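Local coordinates for NADPH-dependent nitro/flavin reductase (Bacillus subtilis, PDB 3N2S), which catalyses NADPH-dependent reduction of FMN and also reduces nitroaromatic compounds, quinones and azo dyes, acting as a homodimer, at residues P174-A180 / T197-Y201; L30-A36 / N120-A125. One frame throughout, in Å; residues are numbered along the deposited sequence.

Interaction 1. Residues P174-A180 / T197-Y201; sequences PRLPKQA and TMNTY. With FMN (flavin mononucleotide), chain E.
The Tyr201 side chain packs against the extended loop 174-177, meeting it with its hydroxyl, one ring face and CB. At the tip, Tyr201 OH donates to Pro174 O at 2.8 Å; the C=O...donor angle of 132° and the tilt of the donor out of the carbonyl plane show an oblique approach, although the acceptor itself lies in the plane of the ring. Over one face sits Leu176 CA, 3.8 Å from the centroid of the Tyr201 ring and 15° off its normal, a CH-pi contact displaced toward the rim. The Leu176 side chain crosses the ring at about a right angle, with CD2 3.5 Å from Tyr201 CD2, and the same methyl reaches SE of Met198, a selenomethionine, at 3.9 Å. With CG anti to the backbone N (chi1 -168°), Tyr201 leans from helix 191-213 toward the loop, and Pro177 CD packs 3.8 Å from Tyr201 CB. Further along, the Gln179 and Thr197 side chains run antiparallel alongside one another, Gln179 CG meeting Thr197 CG2 at 3.4 Å, while Thr197 OG1 is bonded back to Phe194 O in its own helix.

Arg175 points the other way. Its guanidinium meets the FMN phosphate at its edge, in plane: Arg175 NH1 and NH2 both donate to FMN O1P, NH2 at 2.7 Å, through two bent bonds that fork onto one oxygen. Gln35 O and Ala37 O of the second subunit accept from Arg175 NE and NH2, so NE, NH1 and NH2 all have partners, and NH2 is shared between O1P and Ala37 O. The loop thus packs on helix 191-213 while Arg175 grips the phosphate; Ser13, Arg15 and Lys173 are among the other residues hydrogen-bonded to FMN, in a pocket at the dimer interface, a site arrangement of the nitroreductase fold.

Interaction 2. Residues L30-A36 / N120-A125; sequences LVKSAQA and NMSIAA
Met121, a selenomethionine, and Leu30 interlock where helix 24-35 meets helix 104-127. The Met121 chain runs extended, CG anti to the backbone N (chi1 -179°), and bends only at its last torsion, which brings CE 3.6 Å from Leu30 O and alongside Val31 CG2 and Ala34 CB. Leu30 CB meets Met121 CG at 3.8 Å, and Leu30 CD2 carries on to Ala125 CB at 3.7 Å and to Ala124 CB.

Small side chains also meet nearby, which is consistent with the close approach of the axes. Ser33 OG lies 3.5 Å from Ala124 CB, its polar bond being made to Thr29 O one turn back, and Ala34 CA is 3.9 Å from Asn120 CB. As modelled, Asn120 OD1 sits 3.0 Å from Ser33 O; both are acceptors, so this is a close approach and not a bond.

These contacts fit a separation of 7.9 Å and an angle of 135° between the axes of segments 30-35 and 120-125. Behind them lies the sheet: Phe77, Leu161 and Val163 back Leu30, Met121 and Ala125. Toward the second subunit, Asn120 packs on its Ile123, and Val31 on its Tyr182. The arrangement is that of two helices packed over a central antiparallel sheet, one layer of the alpha-beta-alpha sandwich of nitroreductases.

Overall arrangement
From the N terminus, helix 24-35 comes first, and interaction 2 closes a long loop of 83 residues when helix 104-127 returns to it; strands 46-51 and 75-82 lie within that loop. The chain then adds strands 131-135 and 155-164 before residues 174-180 leave the core, and interaction 1 closes a short loop of 16 residues containing strand 182-184, tying the loop after strand 155-164 to helix 191-213. The two loops follow in series, neither nesting nor crossing. The centres of interactions 1 and 2 are about 30 Å apart. Both contacts touch the second subunit, so dimerisation brings the 174-180 loop of one chain to the end of helix 24-35 of the other.

Interaction 1. Residues P174-A180 / T197-Y201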
ATOM      1  N   PRO A 174       5.211  16.492 -11.513  1.00 15.33           N
ATOM      2  CA  PRO A 174       6.081  15.528 -12.213  1.00 15.75           C
ATOM      3  C   PRO A 174       6.679  14.486 -11.273  1.00 17.71           C
ATOM      4  O   PRO A 174       7.010  14.779 -10.122  1.00 15.26           O
ATOM      5  CB  PRO A 174       7.183  16.409 -12.820  1.00 18.01           C
ATOM      6  CG  PRO A 174       6.593  17.786 -12.874  1.00 21.93           C
ATOM      7  CD  PRO A 174       5.735  17.864 -11.624  1.00 17.42           C
ATOM      8  N   ARG A 175       6.795  13.268 -11.776  1.00 14.24           N
ATOM      9  CA  ARG A 175       7.358  12.151 -11.042  1.00 14.16           C
ATOM     10  C   ARG A 175       8.810  11.962 -11.456  1.00 15.93           C
ATOM     11  O   ARG A 175       9.212  12.442 -12.520  1.00 13.22           O
ATOM     12  CB  ARG A 175       6.552  10.871 -11.345  1.00 11.52           C
ATOM     13  CG  ARG A 175       5.127  10.900 -10.754  1.00 13.85           C
ATOM     14  CD  ARG A 175       5.134  11.022  -9.222  1.00 12.81           C
ATOM     15  NE  ARG A 175       3.812  10.774  -8.637  1.00 15.14           N
ATOM     16  CZ  ARG A 175       2.953  11.725  -8.292  1.00 18.03           C
ATOM     17  NH1 ARG A 175       3.237  12.999  -8.519  1.00 16.30           N
ATOM     18  NH2 ARG A 175       1.799  11.409  -7.719  1.00  8.51           N
ATOM     19  N   LEU A 176       9.581  11.242 -10.624  1.00 12.45           N
ATOM     20  CA  LEU A 176      10.980  10.914 -10.916  1.00 11.63           C
ATOM     21  C   LEU A 176      11.124  10.332 -12.317  1.00 15.66           C
ATOM     22  O   LEU A 176      10.229   9.608 -12.778  1.00 14.16           O
ATOM     23  CB  LEU A 176      11.489   9.847  -9.924  1.00 11.39           C
ATOM     24  CG  LEU A 176      11.922  10.348  -8.521  1.00 15.66           C
ATOM     25  CD1 LEU A 176      11.848   9.197  -7.507  1.00 15.73           C
ATOM     26  CD2 LEU A 176      13.354  10.915  -8.546  1.00 20.68           C
ATOM     27  N   PRO A 177      12.260  10.570 -13.006  1.00 13.89           N
ATOM     28  CA  PRO A 177      12.459   9.921 -14.314  1.00 14.23           C
ATOM     29  C   PRO A 177      12.346   8.416 -14.137  1.00 18.22           C
ATOM     30  O   PRO A 177      12.710   7.892 -13.081  1.00 16.23           O
ATOM     31  CB  PRO A 177      13.899  10.318 -14.678  1.00 15.54           C
ATOM     32  CG  PRO A 177      14.077  11.650 -13.992  1.00 19.02           C
ATOM     33  CD  PRO A 177      13.419  11.417 -12.652  1.00 14.67           C
ATOM     34  N   LYS A 178      11.801   7.726 -15.140  1.00 16.76           N
ATOM     35  CA  LYS A 178      11.629   6.273 -15.140  1.00 17.65           C
ATOM     36  C   LYS A 178      12.882   5.523 -14.649  1.00 21.20           C
ATOM     37  O   LYS A 178      12.779   4.672 -13.768  1.00 19.90           O
ATOM     38  CB  LYS A 178      11.217   5.801 -16.552  1.00 20.05           C
ATOM     39  CG  LYS A 178      11.084   4.279 -16.722  1.00 34.15           C
ATOM     40  CD  LYS A 178      10.984   3.915 -18.200  1.00 40.92           C
ATOM     41  CE  LYS A 178      10.821   2.433 -18.431  1.00 45.43           C
ATOM     42  NZ  LYS A 178      10.751   2.125 -19.881  1.00 41.73           N
ATOM     43  N   GLN A 179      14.057   5.862 -15.205  1.00 19.00           N
ATOM     44  CA  GLN A 179      15.320   5.218 -14.866  1.00 19.34           C
ATOM     45  C   GLN A 179      15.805   5.405 -13.395  1.00 23.06           C
ATOM     46  O   GLN A 179      16.665   4.648 -12.935  1.00 24.06           O
ATOM     47  CB  GLN A 179      16.382   5.491 -15.950  1.00 21.66           C
ATOM     48  CG  GLN A 179      16.939   6.919 -15.995  1.00 42.02           C
ATOM     49  CD  GLN A 179      16.175   8.019 -16.717  1.00 53.23           C
ATOM     50  OE1 GLN A 179      16.678   9.152 -16.828  1.00 49.10           O
ATOM     51  NE2 GLN A 179      14.974   7.749 -17.234  1.00 32.55           N
ATOM     52  N   ALA A 180      15.221   6.374 -12.647  1.00 15.69           N
ATOM     53  CA  ALA A 180      15.517   6.516 -11.220  1.00 15.51           C
ATOM     54  C   ALA A 180      14.747   5.446 -10.416  1.00 17.07           C
ATOM     55  O   ALA A 180      15.224   4.986  -9.387  1.00 16.35           O
ATOM     56  CB  ALA A 180      15.095   7.889 -10.717  1.00 16.73           C
ATOM     57  N   THR A 197      20.308  11.594 -13.333  1.00 17.88           N
ATOM     58  CA  THR A 197      18.851  11.521 -13.179  1.00 17.67           C
ATOM     59  C   THR A 197      18.357  12.506 -12.131  1.00 20.49           C
ATOM     60  O   THR A 197      17.346  13.155 -12.354  1.00 20.88           O
ATOM     61  CB  THR A 197      18.383  10.075 -12.898  1.00 25.28           C
ATOM     62  OG1 THR A 197      19.011   9.614 -11.718  1.00 34.14           O
ATOM     63  CG2 THR A 197      18.691   9.129 -14.027  1.00 20.05           C
HETATM   64  N   MSE A 198      19.063  12.609 -10.990  1.00 19.17           N
HETATM   65  CA  MSE A 198      18.702  13.521  -9.900  1.00 19.81           C
HETATM   66  C   MSE A 198      18.874  14.989 -10.290  1.00 20.94           C
HETATM   67  O   MSE A 198      18.045  15.802  -9.900  1.00 18.58           O
HETATM   68  CB  MSE A 198      19.430  13.176  -8.599  1.00 23.51           C
HETATM   69  CG  MSE A 198      19.061  11.771  -8.062  1.00 33.23           C
HETATM   70 SE   MSE A 198      17.112  11.457  -7.867  1.00 44.79          SE
HETATM   71  CE  MSE A 198      16.737  13.180  -6.975  1.00 39.98           C
ATOM     72  N   ASN A 199      19.913  15.318 -11.084  1.00 18.05           N
ATOM     73  CA  ASN A 199      20.130  16.680 -11.587  1.00 18.07           C
ATOM     74  C   ASN A 199      19.006  17.060 -12.527  1.00 18.49           C
ATOM     75  O   ASN A 199      18.488  18.172 -12.433  1.00 16.04           O
ATOM     76  CB  ASN A 199      21.483  16.802 -12.336  1.00 21.30           C
ATOM     77  CG  ASN A 199      22.699  16.990 -11.466  1.00 44.29           C
ATOM     78  OD1 ASN A 199      22.664  16.911 -10.235  1.00 35.59           O
ATOM     79  ND2 ASN A 199      23.819  17.237 -12.108  1.00 44.32           N
ATOM     80  N   THR A 200      18.641  16.145 -13.446  1.00 17.43           N
ATOM     81  CA  THR A 200      17.562  16.359 -14.416  1.00 17.24           C
ATOM     82  C   THR A 200      16.243  16.586 -13.655  1.00 17.62           C
ATOM     83  O   THR A 200      15.521  17.525 -13.968  1.00 15.24           O
ATOM     84  CB  THR A 200      17.452  15.150 -15.370  1.00 25.74           C
ATOM     85  OG1 THR A 200      18.696  15.004 -16.049  1.00 25.16           O
ATOM     86  CG2 THR A 200      16.333  15.303 -16.393  1.00 25.44           C
ATOM     87  N   TYR A 201      15.940  15.718 -12.681  1.00 12.48           N
ATOM     88  CA  TYR A 201      14.717  15.843 -11.884  1.00 13.00           C
ATOM     89  C   TYR A 201      14.675  17.124 -11.088  1.00 16.81           C
ATOM     90  O   TYR A 201      13.648  17.789 -11.098  1.00 16.35           O
ATOM     91  CB  TYR A 201      14.509  14.627 -10.974  1.00 13.25           C
ATOM     92  CG  TYR A 201      13.124  14.576 -10.363  1.00 12.63           C
ATOM     93  CD1 TYR A 201      11.983  14.714 -11.154  1.00 13.52           C
ATOM     94  CD2 TYR A 201      12.951  14.316  -9.012  1.00 12.44           C
ATOM     95  CE1 TYR A 201      10.704  14.616 -10.600  1.00 13.90           C
ATOM     96  CE2 TYR A 201      11.678  14.184  -8.452  1.00 13.03           C
ATOM     97  CZ  TYR A 201      10.559  14.339  -9.245  1.00 15.36           C
ATOM     98  OH  TYR A 201       9.315  14.241  -8.670  1.00 14.61           O
TER
HETATM   99  N1  FMN E 400      -1.164  15.693   1.265  1.00 11.45           N
HETATM  100  C2  FMN E 400      -1.601  16.593   2.185  1.00 11.84           C
HETATM  101  O2  FMN E 400      -1.987  17.725   1.834  1.00 12.13           O
HETATM  102  N3  FMN E 400      -1.626  16.278   3.507  1.00 11.57           N
HETATM  103  C4  FMN E 400      -1.273  15.077   4.074  1.00 11.69           C
HETATM  104  O4  FMN E 400      -1.329  14.849   5.289  1.00 12.20           O
HETATM  105  C4A FMN E 400      -0.812  14.049   3.114  1.00 11.22           C
HETATM  106  N5  FMN E 400      -0.510  12.846   3.535  1.00 11.16           N
HETATM  107  C5A FMN E 400      -0.232  11.868   2.556  1.00 11.25           C
HETATM  108  C6  FMN E 400      -0.021  10.538   3.005  1.00 11.52           C
HETATM  109  C7  FMN E 400       0.151   9.503   2.097  1.00 11.89           C
HETATM  110  C7M FMN E 400       0.266   8.076   2.613  1.00 12.99           C
HETATM  111  C8  FMN E 400       0.238   9.796   0.680  1.00 12.05           C
HETATM  112  C8M FMN E 400       0.491   8.727  -0.325  1.00 13.35           C
HETATM  113  C9  FMN E 400       0.055  11.131   0.211  1.00 11.75           C
HETATM  114  C9A FMN E 400      -0.161  12.188   1.125  1.00 11.27           C
HETATM  115  N10 FMN E 400      -0.449  13.521   0.729  1.00 11.16           N
HETATM  116  C10 FMN E 400      -0.812  14.470   1.633  1.00 11.44           C
HETATM  117  C1' FMN E 400      -0.423  13.867  -0.709  1.00 11.28           C
HETATM  118  C2' FMN E 400       1.033  13.988  -1.181  1.00 11.32           C
HETATM  119  O2' FMN E 400       1.502  15.183  -0.714  1.00 10.83           O
HETATM  120  C3' FMN E 400       1.004  14.024  -2.706  1.00 11.82           C
HETATM  121  O3' FMN E 400       0.480  12.736  -3.150  1.00 12.78           O
HETATM  122  C4' FMN E 400       2.433  14.342  -3.335  1.00 12.64           C
HETATM  123  O4' FMN E 400       2.682  15.747  -3.131  1.00 13.83           O
HETATM  124  C5' FMN E 400       2.372  14.134  -4.874  1.00 12.92           C
HETATM  125  O5' FMN E 400       1.349  15.038  -5.385  1.00 12.55           O
HETATM  126  P   FMN E 400       0.139  14.513  -6.319  1.00 11.81           P
HETATM  127  O1P FMN E 400       0.705  13.912  -7.581  1.00 12.08           O
HETATM  128  O2P FMN E 400      -0.646  15.800  -6.440  1.00 13.67           O
HETATM  129  O3P FMN E 400      -0.636  13.546  -5.407  1.00 12.50           O

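Interaction 2. Residues L30-A36 / N120-A125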
ATOM      1  N   LEU A  30     -17.101   2.733  -3.300  1.00 15.11           N
ATOM      2  CA  LEU A  30     -15.729   3.011  -2.863  1.00 14.69           C
ATOM      3  C   LEU A  30     -15.205   1.930  -1.912  1.00 17.50           C
ATOM      4  O   LEU A  30     -14.090   1.440  -2.101  1.00 17.99           O
ATOM      5  CB  LEU A  30     -15.640   4.401  -2.215  1.00 13.90           C
ATOM      6  CG  LEU A  30     -15.805   5.597  -3.149  1.00 18.57           C
ATOM      7  CD1 LEU A  30     -15.782   6.879  -2.384  1.00 17.79           C
ATOM      8  CD2 LEU A  30     -14.768   5.590  -4.251  1.00 20.90           C
ATOM      9  N   VAL A  31     -16.024   1.535  -0.923  1.00 14.28           N
ATOM     10  CA  VAL A  31     -15.679   0.489   0.046  1.00 13.80           C
ATOM     11  C   VAL A  31     -15.502  -0.874  -0.660  1.00 16.66           C
ATOM     12  O   VAL A  31     -14.486  -1.537  -0.455  1.00 16.56           O
ATOM     13  CB  VAL A  31     -16.667   0.434   1.242  1.00 17.51           C
ATOM     14  CG1 VAL A  31     -16.401  -0.789   2.131  1.00 17.20           C
ATOM     15  CG2 VAL A  31     -16.604   1.725   2.065  1.00 16.66           C
ATOM     16  N   LYS A  32     -16.464  -1.273  -1.500  1.00 14.01           N
ATOM     17  CA  LYS A  32     -16.373  -2.533  -2.269  1.00 14.31           C
ATOM     18  C   LYS A  32     -15.126  -2.543  -3.164  1.00 14.88           C
ATOM     19  O   LYS A  32     -14.471  -3.578  -3.290  1.00 13.25           O
ATOM     20  CB  LYS A  32     -17.641  -2.763  -3.131  1.00 16.20           C
ATOM     21  CG  LYS A  32     -18.880  -3.138  -2.305  1.00 34.74           C
ATOM     22  CD  LYS A  32     -20.153  -3.196  -3.157  1.00 51.17           C
ATOM     23  CE  LYS A  32     -20.173  -4.287  -4.203  1.00 68.49           C
ATOM     24  NZ  LYS A  32     -21.236  -4.053  -5.217  1.00 78.60           N
ATOM     25  N   SER A  33     -14.816  -1.398  -3.794  1.00 11.38           N
ATOM     26  CA  SER A  33     -13.638  -1.270  -4.653  1.00 11.16           C
ATOM     27  C   SER A  33     -12.365  -1.496  -3.847  1.00 15.10           C
ATOM     28  O   SER A  33     -11.489  -2.249  -4.281  1.00 15.53           O
ATOM     29  CB  SER A  33     -13.602   0.103  -5.314  1.00 14.16           C
ATOM     30  OG  SER A  33     -14.666   0.219  -6.246  1.00 20.87           O
ATOM     31  N   ALA A  34     -12.285  -0.878  -2.662  1.00 13.88           N
ATOM     32  CA  ALA A  34     -11.169  -1.027  -1.718  1.00 13.64           C
ATOM     33  C   ALA A  34     -11.003  -2.507  -1.361  1.00 15.15           C
ATOM     34  O   ALA A  34      -9.912  -3.053  -1.497  1.00 12.43           O
ATOM     35  CB  ALA A  34     -11.451  -0.216  -0.452  1.00 14.18           C
ATOM     36  N   GLN A  35     -12.117  -3.172  -0.953  1.00 12.23           N
ATOM     37  CA  GLN A  35     -12.087  -4.575  -0.554  1.00 11.89           C
ATOM     38  C   GLN A  35     -11.626  -5.529  -1.639  1.00 15.61           C
ATOM     39  O   GLN A  35     -11.059  -6.566  -1.314  1.00 16.99           O
ATOM     40  CB  GLN A  35     -13.463  -5.020  -0.020  1.00 13.38           C
ATOM     41  CG  GLN A  35     -13.870  -4.352   1.283  1.00 18.62           C
ATOM     42  CD  GLN A  35     -15.081  -5.048   1.820  1.00 21.54           C
ATOM     43  OE1 GLN A  35     -14.979  -6.037   2.559  1.00 19.99           O
ATOM     44  NE2 GLN A  35     -16.236  -4.504   1.496  1.00 14.45           N
ATOM     45  N   ALA A  36     -11.854  -5.182  -2.921  1.00 13.02           N
ATOM     46  CA  ALA A  36     -11.514  -6.024  -4.077  1.00 11.97           C
ATOM     47  C   ALA A  36     -10.007  -6.186  -4.305  1.00 15.55           C
ATOM     48  O   ALA A  36      -9.604  -7.043  -5.081  1.00 15.12           O
ATOM     49  CB  ALA A  36     -12.179  -5.462  -5.329  1.00 12.59           C
ATOM     50  N   ASN A 120      -7.091   1.296  -4.415  1.00 11.80           N
ATOM     51  CA  ASN A 120      -8.259   0.854  -5.189  1.00 12.30           C
ATOM     52  C   ASN A 120      -9.392   1.866  -4.995  1.00 16.06           C
ATOM     53  O   ASN A 120     -10.044   2.260  -5.971  1.00 17.39           O
ATOM     54  CB  ASN A 120      -8.727  -0.522  -4.730  1.00 11.17           C
ATOM     55  CG  ASN A 120      -8.380  -1.634  -5.689  1.00 15.84           C
ATOM     56  OD1 ASN A 120      -8.786  -2.779  -5.515  1.00 17.55           O
ATOM     57  ND2 ASN A 120      -7.621  -1.327  -6.710  1.00  7.74           N
HETATM   58  N   MSE A 121      -9.616   2.303  -3.736  1.00 11.91           N
HETATM   59  CA  MSE A 121     -10.636   3.324  -3.454  1.00 11.33           C
HETATM   60  C   MSE A 121     -10.320   4.624  -4.205  1.00 15.84           C
HETATM   61  O   MSE A 121     -11.227   5.244  -4.766  1.00 16.55           O
HETATM   62  CB  MSE A 121     -10.764   3.612  -1.931  1.00 12.97           C
HETATM   63  CG  MSE A 121     -11.856   4.654  -1.643  1.00 18.35           C
HETATM   64 SE   MSE A 121     -12.195   5.042   0.208  1.00 26.92          SE
HETATM   65  CE  MSE A 121     -13.099   3.340   0.753  1.00 21.50           C
ATOM     66  N   SER A 122      -9.030   5.033  -4.214  1.00 10.20           N
ATOM     67  CA  SER A 122      -8.615   6.273  -4.860  1.00 10.19           C
ATOM     68  C   SER A 122      -8.903   6.226  -6.369  1.00 14.51           C
ATOM     69  O   SER A 122      -9.488   7.173  -6.910  1.00 14.09           O
ATOM     70  CB  SER A 122      -7.133   6.556  -4.593  1.00 11.69           C
ATOM     71  OG  SER A 122      -6.924   6.779  -3.202  1.00 14.77           O
ATOM     72  N   ILE A 123      -8.517   5.125  -7.032  1.00 12.87           N
ATOM     73  CA  ILE A 123      -8.751   4.961  -8.487  1.00 14.08           C
ATOM     74  C   ILE A 123     -10.260   4.926  -8.779  1.00 18.87           C
ATOM     75  O   ILE A 123     -10.720   5.564  -9.739  1.00 17.81           O
ATOM     76  CB  ILE A 123      -8.013   3.739  -9.058  1.00 17.59           C
ATOM     77  CG1 ILE A 123      -6.478   3.859  -8.881  1.00 18.30           C
ATOM     78  CG2 ILE A 123      -8.352   3.504 -10.540  1.00 17.29           C
ATOM     79  CD1 ILE A 123      -5.871   2.394  -8.750  1.00 29.35           C
ATOM     80  N   ALA A 124     -11.018   4.188  -7.960  1.00 15.36           N
ATOM     81  CA  ALA A 124     -12.481   4.136  -8.125  1.00 15.35           C
ATOM     82  C   ALA A 124     -13.071   5.552  -8.012  1.00 19.80           C
ATOM     83  O   ALA A 124     -13.839   5.948  -8.893  1.00 20.07           O
ATOM     84  CB  ALA A 124     -13.093   3.215  -7.088  1.00 15.75           C
ATOM     85  N   ALA A 125     -12.657   6.344  -6.992  1.00 15.16           N
ATOM     86  CA  ALA A 125     -13.166   7.717  -6.799  1.00 15.01           C
ATOM     87  C   ALA A 125     -12.821   8.624  -7.976  1.00 17.36           C
ATOM     88  O   ALA A 125     -13.705   9.311  -8.513  1.00 15.29           O
ATOM     89  CB  ALA A 125     -12.641   8.311  -5.500  1.00 15.91           C
TER